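Long-range contacts in cell division cycle protein 123 (Schizosaccharomyces pombe, PDB 4ZGP), which acts as an ATP-dependent chaperone for the translation initiation factor eIF2, binding its gamma subunit so that the alpha and beta subunits can join: residues Lys49-Ile54 with Leu180-Trp185; Leu100-Ile105 with Thr136-Val141; Val112-Asn117 with Leu143-Ser148; Ser119-Ala124 with Asp149-Asp154. One frame throughout, in Å; residues are numbered along the deposited sequence.

Contact 1. Residues Lys49-Ile54 with Leu180-Trp185. With ADP (adenosine-5'-diphosphate), chain C.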
# COMPACT_ATOMS: atom_id res chain seq x y z
N LYS A 49 2.91 7.05 -11.38
CA LYS A 49 2.11 7.04 -12.59
C LYS A 49 1.16 5.88 -12.54
O LYS A 49 1.50 4.80 -12.05
CB LYS A 49 2.97 6.92 -13.86
CG LYS A 49 3.95 8.07 -14.05
CD LYS A 49 3.26 9.30 -14.62
CE LYS A 49 4.26 10.42 -14.89
NZ LYS A 49 3.61 11.62 -15.50
N VAL A 50 -0.05 6.08 -13.04
CA VAL A 50 -1.01 4.99 -13.07
C VAL A 50 -1.41 4.63 -14.49
O VAL A 50 -1.84 5.49 -15.26
CB VAL A 50 -2.28 5.34 -12.25
CG1 VAL A 50 -3.23 4.17 -12.23
CG2 VAL A 50 -1.90 5.71 -10.84
N ILE A 51 -1.26 3.36 -14.84
CA ILE A 51 -1.76 2.86 -16.12
C ILE A 51 -3.10 2.16 -15.92
O ILE A 51 -3.16 1.07 -15.34
CB ILE A 51 -0.76 1.92 -16.78
CG1 ILE A 51 0.54 2.67 -17.05
CG2 ILE A 51 -1.35 1.35 -18.08
CD1 ILE A 51 1.69 1.76 -17.47
N LYS A 52 -4.17 2.79 -16.38
CA LYS A 52 -5.52 2.33 -16.08
C LYS A 52 -6.45 2.59 -17.27
O LYS A 52 -6.50 3.70 -17.77
CB LYS A 52 -6.05 3.04 -14.83
CG LYS A 52 -7.35 2.47 -14.29
CD LYS A 52 -7.88 3.35 -13.15
CE LYS A 52 -9.17 2.80 -12.54
NZ LYS A 52 -9.02 1.41 -12.01
N PRO A 53 -7.16 1.55 -17.72
CA PRO A 53 -7.03 0.19 -17.19
C PRO A 53 -5.71 -0.47 -17.58
O PRO A 53 -5.01 -0.00 -18.48
CB PRO A 53 -8.21 -0.56 -17.82
CG PRO A 53 -8.55 0.23 -19.03
CD PRO A 53 -8.25 1.66 -18.71
N ILE A 54 -5.36 -1.53 -16.88
CA ILE A 54 -4.14 -2.27 -17.16
C ILE A 54 -4.26 -2.92 -18.53
O ILE A 54 -5.31 -3.46 -18.88
CB ILE A 54 -3.88 -3.33 -16.04
CG1 ILE A 54 -2.48 -3.93 -16.17
CG2 ILE A 54 -4.96 -4.41 -16.04
CD1 ILE A 54 -2.06 -4.65 -14.92
N LEU A 180 -2.23 -0.65 -13.26
CA LEU A 180 -0.82 -0.84 -13.01
C LEU A 180 -0.24 0.45 -12.47
O LEU A 180 -0.22 1.49 -13.14
CB LEU A 180 -0.09 -1.28 -14.28
CG LEU A 180 1.43 -1.32 -14.14
CD1 LEU A 180 1.83 -2.26 -13.05
CD2 LEU A 180 2.08 -1.73 -15.47
N VAL A 181 0.24 0.38 -11.24
CA VAL A 181 0.82 1.52 -10.58
C VAL A 181 2.33 1.42 -10.61
O VAL A 181 2.90 0.41 -10.23
CB VAL A 181 0.34 1.62 -9.10
CG1 VAL A 181 0.98 2.81 -8.41
CG2 VAL A 181 -1.19 1.70 -9.05
N LEU A 182 2.97 2.49 -11.06
CA LEU A 182 4.41 2.59 -10.98
C LEU A 182 4.77 3.78 -10.08
O LEU A 182 4.60 4.94 -10.45
CB LEU A 182 5.02 2.76 -12.39
CG LEU A 182 4.66 1.61 -13.33
CD1 LEU A 182 5.10 1.92 -14.76
CD2 LEU A 182 5.27 0.28 -12.85
N LYS A 183 5.24 3.49 -8.88
CA LYS A 183 5.68 4.53 -7.96
C LYS A 183 7.13 4.85 -8.18
O LYS A 183 7.93 3.94 -8.33
CB LYS A 183 5.47 4.07 -6.52
CG LYS A 183 4.00 3.72 -6.30
CD LYS A 183 3.73 3.31 -4.90
CE LYS A 183 4.49 2.06 -4.55
NZ LYS A 183 4.55 2.00 -3.07
N GLU A 184 7.49 6.13 -8.15
CA GLU A 184 8.91 6.48 -8.23
C GLU A 184 9.65 5.83 -7.07
O GLU A 184 9.24 5.97 -5.92
CB GLU A 184 9.12 7.98 -8.21
CG GLU A 184 10.60 8.34 -8.17
CD GLU A 184 10.87 9.76 -8.60
OE1 GLU A 184 9.93 10.45 -9.06
OE2 GLU A 184 12.04 10.18 -8.47
N TRP A 185 10.72 5.11 -7.37
CA TRP A 185 11.53 4.50 -6.33
C TRP A 185 12.36 5.54 -5.61
O TRP A 185 12.89 6.46 -6.22
CB TRP A 185 12.44 3.41 -6.92
CG TRP A 185 13.39 2.81 -5.91
CD1 TRP A 185 13.16 1.73 -5.10
CD2 TRP A 185 14.71 3.26 -5.61
NE1 TRP A 185 14.25 1.48 -4.32
CE2 TRP A 185 15.22 2.41 -4.61
CE3 TRP A 185 15.51 4.30 -6.09
CZ2 TRP A 185 16.50 2.56 -4.08
CZ3 TRP A 185 16.78 4.45 -5.56
CH2 TRP A 185 17.26 3.59 -4.57
PB ADP C . 1.70 -2.28 1.49
O1B ADP C . 0.83 -1.20 2.10
O2B ADP C . 0.96 -3.25 0.60
O3B ADP C . 2.64 -2.86 2.53
PA ADP C . 3.41 -0.14 0.54
O1A ADP C . 2.97 0.50 1.84
O2A ADP C . 3.27 0.56 -0.80
O3A ADP C . 2.66 -1.57 0.39
O5' ADP C . 4.95 -0.53 0.72
C5' ADP C . 5.39 -1.86 0.99
C4' ADP C . 6.86 -1.73 1.34
O4' ADP C . 7.61 -1.48 0.15
C3' ADP C . 7.08 -0.53 2.25
O3' ADP C . 7.21 -0.94 3.62
C2' ADP C . 8.35 0.12 1.74
O2' ADP C . 9.47 -0.24 2.55
C1' ADP C . 8.55 -0.41 0.34
N9 ADP C . 8.23 0.68 -0.61
C8 ADP C . 6.99 1.09 -0.94
N7 ADP C . 7.04 2.11 -1.84
C5 ADP C . 8.34 2.38 -2.08
C6 ADP C . 9.09 3.33 -2.93
N6 ADP C . 8.41 4.22 -3.70
N1 ADP C . 10.45 3.28 -2.91
C2 ADP C . 11.10 2.38 -2.14
N3 ADP C . 10.48 1.48 -1.34
C4 ADP C . 9.12 1.43 -1.27
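I51 and L180 face each other as a hydrogen-bonded antiparallel pair, and their side chains run next to one another in the same direction. I51 N donates to L180 O at 2.7 Å, and L180 N answers to I51 O; K49 and L182 repeat this pair of hydrogen bonds two residues along, with L182 N donating to K49 O at 2.9 Å. Followed outward, I51 first sets CB against the L180 carbonyl oxygen (3.7 Å), then CG1 passes the same oxygen more loosely, and CD1 ends on L180 CD2 at 4.0 Å. With chi1 at -61°, CG1 stands beside the backbone N, and the extended chi2 carries CD1 on to that methyl. This ladder is half of the three-stranded antiparallel sheet of an ATP-grasp protein, strand 180-184 lying in the middle between 48-51 and 112-115. I101 of helix 95-107 packs on I51, L180 and L182, while V50 and V181 turn to the other face, where F34 touches both. Past the last bridge the central strand reaches the nucleotide: K183 NZ bonds to ADP N7 at 2.8 Å and also to O2A, and E184 O accepts from the adenine N6 at 2.9 Å.

Contact 2. Residues Leu100-Ile105 with Thr136-Val141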
# COMPACT_ATOMS: atom_id res chain seq x y z
N LEU A 100 4.97 1.42 -23.06
CA LEU A 100 4.15 2.25 -22.19
C LEU A 100 4.70 2.23 -20.77
O LEU A 100 4.86 3.27 -20.12
CB LEU A 100 2.70 1.76 -22.21
CG LEU A 100 1.62 2.69 -21.64
CD1 LEU A 100 1.78 4.10 -22.18
CD2 LEU A 100 0.23 2.15 -21.96
N ILE A 101 5.01 1.03 -20.30
CA ILE A 101 5.60 0.87 -18.98
C ILE A 101 6.95 1.55 -18.88
O ILE A 101 7.22 2.26 -17.92
CB ILE A 101 5.73 -0.62 -18.65
CG1 ILE A 101 4.33 -1.22 -18.56
CG2 ILE A 101 6.56 -0.83 -17.38
CD1 ILE A 101 4.33 -2.71 -18.34
N GLU A 102 7.80 1.38 -19.89
CA GLU A 102 9.12 1.96 -19.75
C GLU A 102 9.12 3.47 -20.00
O GLU A 102 10.04 4.17 -19.58
CB GLU A 102 10.11 1.21 -20.67
CG GLU A 102 10.46 -0.14 -20.03
CD GLU A 102 11.24 -1.08 -20.92
OE1 GLU A 102 11.44 -0.77 -22.12
OE2 GLU A 102 11.67 -2.15 -20.40
N LYS A 103 8.08 3.96 -20.65
CA LYS A 103 7.89 5.40 -20.75
C LYS A 103 7.67 5.99 -19.35
O LYS A 103 8.31 6.97 -18.95
CB LYS A 103 6.72 5.73 -21.68
CG LYS A 103 6.29 7.19 -21.67
CD LYS A 103 5.15 7.45 -22.64
CE LYS A 103 5.68 7.77 -24.03
NZ LYS A 103 6.57 8.96 -23.99
N ALA A 104 6.77 5.35 -18.61
CA ALA A 104 6.49 5.75 -17.23
C ALA A 104 7.73 5.68 -16.34
O ALA A 104 8.00 6.58 -15.55
CB ALA A 104 5.38 4.88 -16.67
N ILE A 105 8.52 4.61 -16.49
CA ILE A 105 9.73 4.47 -15.71
C ILE A 105 10.71 5.61 -15.99
O ILE A 105 11.27 6.21 -15.06
CB ILE A 105 10.41 3.12 -15.98
CG1 ILE A 105 9.48 1.98 -15.54
CG2 ILE A 105 11.77 3.05 -15.28
CD1 ILE A 105 10.03 0.58 -15.77
N THR A 136 13.90 -1.20 -12.92
CA THR A 136 14.36 -0.20 -13.88
C THR A 136 13.91 -0.51 -15.31
O THR A 136 14.09 0.31 -16.21
CB THR A 136 15.90 -0.08 -13.88
OG1 THR A 136 16.48 -1.38 -14.12
CG2 THR A 136 16.37 0.43 -12.53
N THR A 137 13.34 -1.68 -15.52
CA THR A 137 12.84 -2.05 -16.85
C THR A 137 11.47 -2.69 -16.72
O THR A 137 11.07 -3.08 -15.62
CB THR A 137 13.78 -3.04 -17.57
OG1 THR A 137 13.70 -4.32 -16.92
CG2 THR A 137 15.22 -2.56 -17.53
N ALA A 138 10.76 -2.82 -17.83
CA ALA A 138 9.46 -3.46 -17.80
C ALA A 138 9.58 -4.93 -17.42
O ALA A 138 8.69 -5.50 -16.77
CB ALA A 138 8.74 -3.32 -19.14
N GLU A 139 10.69 -5.55 -17.82
CA GLU A 139 10.92 -6.94 -17.48
C GLU A 139 10.96 -7.16 -15.97
O GLU A 139 10.38 -8.13 -15.46
CB GLU A 139 12.22 -7.42 -18.11
CG GLU A 139 12.39 -8.91 -18.06
CD GLU A 139 13.70 -9.37 -18.68
OE1 GLU A 139 13.80 -10.57 -18.99
OE2 GLU A 139 14.63 -8.54 -18.84
N GLU A 140 11.65 -6.27 -15.28
CA GLU A 140 11.76 -6.35 -13.83
C GLU A 140 10.41 -6.10 -13.16
O GLU A 140 10.04 -6.81 -12.22
CB GLU A 140 12.81 -5.36 -13.33
CG GLU A 140 14.23 -5.86 -13.50
CD GLU A 140 15.26 -4.85 -13.04
OE1 GLU A 140 15.05 -3.64 -13.27
OE2 GLU A 140 16.27 -5.27 -12.45
N VAL A 141 9.69 -5.10 -13.64
CA VAL A 141 8.36 -4.82 -13.12
C VAL A 141 7.47 -6.06 -13.22
O VAL A 141 6.83 -6.48 -12.25
CB VAL A 141 7.70 -3.64 -13.88
CG1 VAL A 141 6.18 -3.66 -13.72
CG2 VAL A 141 8.31 -2.31 -13.42
O HOH W 1 12.62 -4.45 -20.41
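Two first torsions set E102 and I105 against A138 and its neighbours. In E102, CG stands beside the backbone N (chi1 -76°) and the chain beyond it is extended, which carries the carboxylate across to the start of helix 138-146. I105, with chi1 at -63° and chi2 fully extended, sends CD1 toward the T137 carbonyl carbon and V141, while its CG2 rests over T136 O at 3.7 Å. The polar link is a single direct bond: A138 N donates to E102 OE2 at 2.8 Å, almost straight at 169°, OE2 accepting through its anti lone pair, the one facing away from OE1. A carboxylate here probably also interacts favourably with the positive end of the helix dipole. Replacing E102 with an alanine would probably leave A138 N without this acceptor and deprive the helix start of a nearby negative charge. The same turn has a capping box of its own, in which E140 N donates to T137 OG1 at 3.3 Å; the return bond, T137 N to E140 OE1, is weak and holds for one of two conformers of E140. The rest of the contact is apolar. I101 CG2 meets A138 CB at 3.7 Å, and I105 CD1 lies 4.1 Å from V141 CG2. The flank of helix 95-107 thus meets the N-terminal end of helix 138-146, both against one face of the three-stranded sheet: I101 and A104 touch L182 of strand 180-184, I105 rests on V112, and V141 reaches L182, V112 and P114.

Contact 3. Residues Val112-Asn117 with Leu143-Ser148. With ADP (adenosine-5'-diphosphate), chain C.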
# COMPACT_ATOMS: atom_id res chain seq x y z
N VAL A 112 11.44 2.45 -10.44
CA VAL A 112 10.09 2.43 -9.87
C VAL A 112 9.81 1.21 -8.98
O VAL A 112 10.52 0.21 -9.05
CB VAL A 112 9.00 2.47 -10.98
CG1 VAL A 112 9.21 3.65 -11.92
CG2 VAL A 112 8.95 1.16 -11.76
N VAL A 113 8.79 1.34 -8.14
CA VAL A 113 8.21 0.22 -7.42
C VAL A 113 6.80 -0.02 -7.96
O VAL A 113 5.97 0.89 -7.93
CB VAL A 113 8.16 0.48 -5.89
CG1 VAL A 113 7.36 -0.61 -5.19
CG2 VAL A 113 9.57 0.55 -5.30
N PRO A 114 6.53 -1.22 -8.50
CA PRO A 114 5.23 -1.49 -9.11
C PRO A 114 4.21 -2.02 -8.11
O PRO A 114 4.62 -2.65 -7.14
CB PRO A 114 5.55 -2.57 -10.13
CG PRO A 114 6.66 -3.36 -9.42
CD PRO A 114 7.48 -2.33 -8.69
N LYS A 115 2.93 -1.78 -8.35
CA LYS A 115 1.87 -2.46 -7.56
C LYS A 115 0.60 -2.47 -8.41
O LYS A 115 0.54 -1.79 -9.43
CB LYS A 115 1.64 -1.77 -6.20
CG LYS A 115 1.11 -0.34 -6.31
CD LYS A 115 0.93 0.34 -4.93
CE LYS A 115 -0.33 -0.17 -4.23
NZ LYS A 115 -0.52 0.39 -2.84
N LEU A 116 -0.40 -3.27 -8.05
CA LEU A 116 -1.70 -3.13 -8.69
C LEU A 116 -2.57 -2.28 -7.77
O LEU A 116 -2.04 -1.41 -7.06
CB LEU A 116 -2.35 -4.48 -9.01
CG LEU A 116 -1.53 -5.43 -9.91
CD1 LEU A 116 -2.37 -6.61 -10.34
CD2 LEU A 116 -0.93 -4.71 -11.13
N ASN A 117 -3.88 -2.48 -7.79
CA ASN A 117 -4.75 -1.51 -7.14
C ASN A 117 -4.50 -1.41 -5.65
O ASN A 117 -4.65 -0.32 -5.09
CB ASN A 117 -6.24 -1.84 -7.37
CG ASN A 117 -6.60 -2.03 -8.86
OD1 ASN A 117 -5.92 -2.75 -9.60
ND2 ASN A 117 -7.69 -1.38 -9.28
N LEU A 143 8.22 -9.28 -13.80
CA LEU A 143 8.69 -10.46 -13.09
C LEU A 143 8.29 -10.36 -11.62
O LEU A 143 7.76 -11.31 -11.03
CB LEU A 143 10.20 -10.61 -13.27
CG LEU A 143 10.90 -11.90 -12.85
CD1 LEU A 143 11.95 -12.27 -13.89
CD2 LEU A 143 11.55 -11.69 -11.52
N LEU A 144 8.49 -9.18 -11.04
CA LEU A 144 8.16 -8.97 -9.64
C LEU A 144 6.65 -9.10 -9.39
O LEU A 144 6.22 -9.75 -8.43
CB LEU A 144 8.67 -7.60 -9.18
CG LEU A 144 8.58 -7.21 -7.71
CD1 LEU A 144 9.34 -8.18 -6.80
CD2 LEU A 144 9.12 -5.80 -7.53
N LEU A 145 5.84 -8.51 -10.25
CA LEU A 145 4.39 -8.60 -10.09
C LEU A 145 3.87 -10.02 -10.27
O LEU A 145 2.95 -10.44 -9.57
CB LEU A 145 3.67 -7.67 -11.08
CG LEU A 145 3.89 -6.17 -10.87
CD1 LEU A 145 3.14 -5.40 -11.96
CD2 LEU A 145 3.42 -5.74 -9.49
N LYS A 146 4.44 -10.74 -11.24
CA LYS A 146 4.01 -12.10 -11.52
C LYS A 146 4.29 -13.05 -10.34
O LYS A 146 3.58 -14.04 -10.16
CB LYS A 146 4.69 -12.63 -12.79
CG LYS A 146 4.10 -13.92 -13.34
CD LYS A 146 4.92 -14.45 -14.51
CE LYS A 146 5.80 -15.62 -14.09
NZ LYS A 146 6.56 -16.22 -15.23
N SER A 147 5.30 -12.74 -9.54
CA SER A 147 5.75 -13.68 -8.50
C SER A 147 5.14 -13.43 -7.13
O SER A 147 5.40 -14.18 -6.19
CB SER A 147 7.26 -13.65 -8.39
OG SER A 147 7.83 -13.69 -9.68
N SER A 148 4.34 -12.37 -7.02
CA SER A 148 3.77 -12.00 -5.73
C SER A 148 2.45 -12.69 -5.41
O SER A 148 1.52 -12.65 -6.22
CB SER A 148 3.56 -10.49 -5.67
OG SER A 148 2.86 -10.15 -4.48
PB ADP C . 1.70 -2.28 1.49
O1B ADP C . 0.83 -1.20 2.10
O2B ADP C . 0.96 -3.25 0.60
O3B ADP C . 2.64 -2.86 2.53
PA ADP C . 3.41 -0.14 0.54
O1A ADP C . 2.97 0.50 1.84
O2A ADP C . 3.27 0.56 -0.80
O3A ADP C . 2.66 -1.57 0.39
O5' ADP C . 4.95 -0.53 0.72
C5' ADP C . 5.39 -1.86 0.99
C4' ADP C . 6.86 -1.73 1.34
O4' ADP C . 7.61 -1.48 0.15
C3' ADP C . 7.08 -0.53 2.25
O3' ADP C . 7.21 -0.94 3.62
C2' ADP C . 8.35 0.12 1.74
O2' ADP C . 9.47 -0.24 2.55
C1' ADP C . 8.55 -0.41 0.34
N9 ADP C . 8.23 0.68 -0.61
C8 ADP C . 6.99 1.09 -0.94
N7 ADP C . 7.04 2.11 -1.84
C5 ADP C . 8.34 2.38 -2.08
C6 ADP C . 9.09 3.33 -2.93
N6 ADP C . 8.41 4.22 -3.70
N1 ADP C . 10.45 3.28 -2.91
C2 ADP C . 11.10 2.38 -2.14
N3 ADP C . 10.48 1.48 -1.34
C4 ADP C . 9.12 1.43 -1.27
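P114 presses its ring against two successive leucines, L144 and L145, on the last turn of helix 138-146. Its CG meets L144 CD2 at 3.9 Å, the two side chains crossing at about a right angle, and CB meets L145 CD2, also at 3.9 Å, with CG of the ring only slightly farther from that methyl. L145 branches over its neighbours: CD2 also comes within 4.1 Å of K115 CA, while CD1 meets L116 CD2 at 4.2 Å. Its chi1 of -66° sets CG beside the backbone N, and the extended chi2 holds both methyls against the strand. With L145 cut back to an alanine, a gap is likely to open beside P114, and L116 would probably lose its methyl partner on this helix. In the next shell, L180, V151 and L62 touch L145, so strand 180-184 and helices 149-157 and 56-62 also pack on the leucine. The helix end is held by S147 OG, which donates to L143 O at 2.7 Å, and S148 then caps helix 149-157 through V151 N. Strand 112-115 is itself bonded through its backbone to 180-184, V113 pairing with K183 and K115 with V181. Its other face belongs to the nucleotide: V113 CG2 lies 3.7 Å from the adenine C6, and K115 NZ forms a salt bridge with D258, a probable magnesium ligand, and a hydrogen bond with W118 O. Since no hydrogen bond links the two segments, the join probably rests on hydrophobic burial, while the polar end of K115 lies on the opposite, nucleotide side of the strand.

Contact 4. Residues Ser119-Ala124 with Asp149-Asp154. With ADP (adenosine-5'-diphosphate), chain C.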
# COMPACT_ATOMS: atom_id res chain seq x y z
N SER A 119 -2.07 -3.94 -3.53
CA SER A 119 -0.95 -4.59 -2.87
C SER A 119 0.40 -4.43 -3.59
O SER A 119 0.52 -4.69 -4.78
CB SER A 119 -1.25 -6.08 -2.69
OG SER A 119 -2.52 -6.27 -2.10
N THR A 120 1.39 -4.00 -2.83
CA THR A 120 2.79 -3.93 -3.28
C THR A 120 3.40 -5.31 -3.11
O THR A 120 3.20 -5.94 -2.08
CB THR A 120 3.56 -2.84 -2.48
OG1 THR A 120 2.87 -1.58 -2.60
CG2 THR A 120 5.00 -2.68 -2.95
N PRO A 121 4.15 -5.80 -4.13
CA PRO A 121 4.72 -7.15 -4.12
C PRO A 121 5.93 -7.26 -3.21
O PRO A 121 7.02 -7.69 -3.61
CB PRO A 121 5.08 -7.38 -5.60
CG PRO A 121 5.38 -6.03 -6.13
CD PRO A 121 4.39 -5.12 -5.42
N LYS A 122 5.74 -6.87 -1.96
CA LYS A 122 6.82 -6.85 -0.98
C LYS A 122 7.25 -8.28 -0.65
O LYS A 122 8.34 -8.52 -0.14
CB LYS A 122 6.39 -6.12 0.29
CG LYS A 122 5.09 -6.65 0.87
CD LYS A 122 4.80 -6.07 2.26
CE LYS A 122 3.41 -6.49 2.76
NZ LYS A 122 2.29 -5.77 2.07
N ASP A 123 6.37 -9.23 -0.96
CA ASP A 123 6.61 -10.62 -0.59
C ASP A 123 7.45 -11.34 -1.62
O ASP A 123 7.80 -12.50 -1.45
CB ASP A 123 5.28 -11.36 -0.45
CG ASP A 123 4.53 -11.44 -1.78
OD1 ASP A 123 4.18 -10.37 -2.33
OD2 ASP A 123 4.33 -12.56 -2.27
N ALA A 124 7.77 -10.64 -2.70
CA ALA A 124 8.32 -11.30 -3.87
C ALA A 124 9.77 -10.93 -4.10
O ALA A 124 10.28 -11.07 -5.22
CB ALA A 124 7.47 -10.98 -5.10
N ASP A 149 2.37 -13.26 -4.20
CA ASP A 149 1.10 -13.75 -3.64
C ASP A 149 0.11 -12.60 -3.42
O ASP A 149 -1.11 -12.76 -3.60
CB ASP A 149 1.32 -14.44 -2.28
CG ASP A 149 2.23 -15.67 -2.37
OD1 ASP A 149 2.07 -16.48 -3.30
OD2 ASP A 149 3.11 -15.81 -1.49
N PHE A 150 0.63 -11.46 -2.98
CA PHE A 150 -0.21 -10.30 -2.69
C PHE A 150 -0.86 -9.82 -3.96
O PHE A 150 -2.05 -9.53 -3.98
CB PHE A 150 0.61 -9.18 -2.05
CG PHE A 150 1.08 -9.48 -0.66
CD1 PHE A 150 0.24 -10.08 0.26
CD2 PHE A 150 2.37 -9.16 -0.26
CE1 PHE A 150 0.69 -10.37 1.56
CE2 PHE A 150 2.82 -9.45 1.03
CZ PHE A 150 1.98 -10.05 1.93
N VAL A 151 -0.07 -9.71 -5.02
CA VAL A 151 -0.58 -9.26 -6.32
C VAL A 151 -1.64 -10.25 -6.82
O VAL A 151 -2.68 -9.85 -7.32
CB VAL A 151 0.57 -9.10 -7.36
CG1 VAL A 151 0.01 -8.90 -8.75
CG2 VAL A 151 1.46 -7.93 -6.97
N ALA A 152 -1.36 -11.54 -6.65
CA ALA A 152 -2.30 -12.59 -7.04
C ALA A 152 -3.60 -12.47 -6.26
O ALA A 152 -4.67 -12.76 -6.79
CB ALA A 152 -1.67 -13.98 -6.82
N HIS A 153 -3.50 -12.04 -5.01
CA HIS A 153 -4.71 -11.84 -4.21
C HIS A 153 -5.55 -10.68 -4.74
O HIS A 153 -6.78 -10.76 -4.76
CB HIS A 153 -4.38 -11.61 -2.74
CG HIS A 153 -5.59 -11.62 -1.87
ND1 HIS A 153 -6.20 -12.79 -1.45
CD2 HIS A 153 -6.34 -10.61 -1.37
CE1 HIS A 153 -7.25 -12.49 -0.71
NE2 HIS A 153 -7.36 -11.18 -0.65
N ASP A 154 -4.88 -9.61 -5.18
CA ASP A 154 -5.56 -8.50 -5.82
C ASP A 154 -6.32 -8.96 -7.06
O ASP A 154 -7.45 -8.54 -7.31
CB ASP A 154 -4.57 -7.41 -6.26
CG ASP A 154 -4.09 -6.52 -5.11
OD1 ASP A 154 -4.28 -6.85 -3.92
OD2 ASP A 154 -3.48 -5.48 -5.42
PB ADP C . 1.70 -2.28 1.49
O1B ADP C . 0.83 -1.20 2.10
O2B ADP C . 0.96 -3.25 0.60
O3B ADP C . 2.64 -2.86 2.53
PA ADP C . 3.41 -0.14 0.54
O1A ADP C . 2.97 0.50 1.84
O2A ADP C . 3.27 0.56 -0.80
O3A ADP C . 2.66 -1.57 0.39
O5' ADP C . 4.95 -0.53 0.72
C5' ADP C . 5.39 -1.86 0.99
C4' ADP C . 6.86 -1.73 1.34
O4' ADP C . 7.61 -1.48 0.15
C3' ADP C . 7.08 -0.53 2.25
O3' ADP C . 7.21 -0.94 3.62
C2' ADP C . 8.35 0.12 1.74
O2' ADP C . 9.47 -0.24 2.55
C1' ADP C . 8.55 -0.41 0.34
N9 ADP C . 8.23 0.68 -0.61
C8 ADP C . 6.99 1.09 -0.94
N7 ADP C . 7.04 2.11 -1.84
C5 ADP C . 8.34 2.38 -2.08
C6 ADP C . 9.09 3.33 -2.93
N6 ADP C . 8.41 4.22 -3.70
N1 ADP C . 10.45 3.28 -2.91
C2 ADP C . 11.10 2.38 -2.14
N3 ADP C . 10.48 1.48 -1.34
C4 ADP C . 9.12 1.43 -1.27
O HOH W 2 -0.88 -5.75 -6.54
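S119 and D154 are joined by two hydrogen bonds. S119 N donates to D154 OD2 on its syn lone pair at 2.8 Å, and S119 OG donates to D154 OD1 at 2.6 Å, from somewhat out of the carboxylate plane, so both oxygens grip one serine. A water donates to S119 O and to D154 OD2, and W118 N adds a further bond to OD2. At the helix start, chi1 of 64° sets the D123 carboxylate toward the helix: D123 OD2 takes D149 N at 2.8 Å and OD1 is bonded to S148 OG, the N-cap of the same helix. The carboxylates of D123 and D149 are close, OD2 to OD2 3.6 Å, and this like-charge proximity is probably eased by the helix N terminus. These bonds attach the first two turns of helix 149-157 to a loop of the ATP-grasp nucleotide site, in which P121 centres an inverse gamma turn between two ligand-binding residues, T120 and K122. T120 OG1 lies 2.8 Å from ADP O2A, and K122 NZ donates to ADP O3B, on the beta phosphate, at 3.0 Å. The cation-pi contact shares that lysine: K122 NZ stands 4.3 Å from the F150 ring centroid, off-centre at 28° from the normal, and K122 CE touches F150 CE2 at 3.5 Å. The D123 carboxylate slides past the same ring, the planes 68° apart. S119 CB makes a van der Waals contact with F150 CB, and the apolar pair is P121 CB with V151 CG2, beside L144 and L145 of helix 138-146.

Overall arrangement
From the N terminus, strand 48-51 pairs with 180-184, and contact 1 closes the longest loop, within which the other three contacts nest. Inside it, helix 95-107 is matched by the start of helix 138-146 in contact 2; strand 112-115 follows and returns to the end of that same helix in contact 3; the loop 119-124 then meets helix 149-157 in contact 4. The segments of contacts 2, 3 and 4 alternate along the chain, so each of these loops crosses the others. Contacts 1 and 3 share one sheet, contact 2 packs against it, and contacts 1, 3 and 4 all reach ADP, joining the sheet and its helices to the nucleotide site.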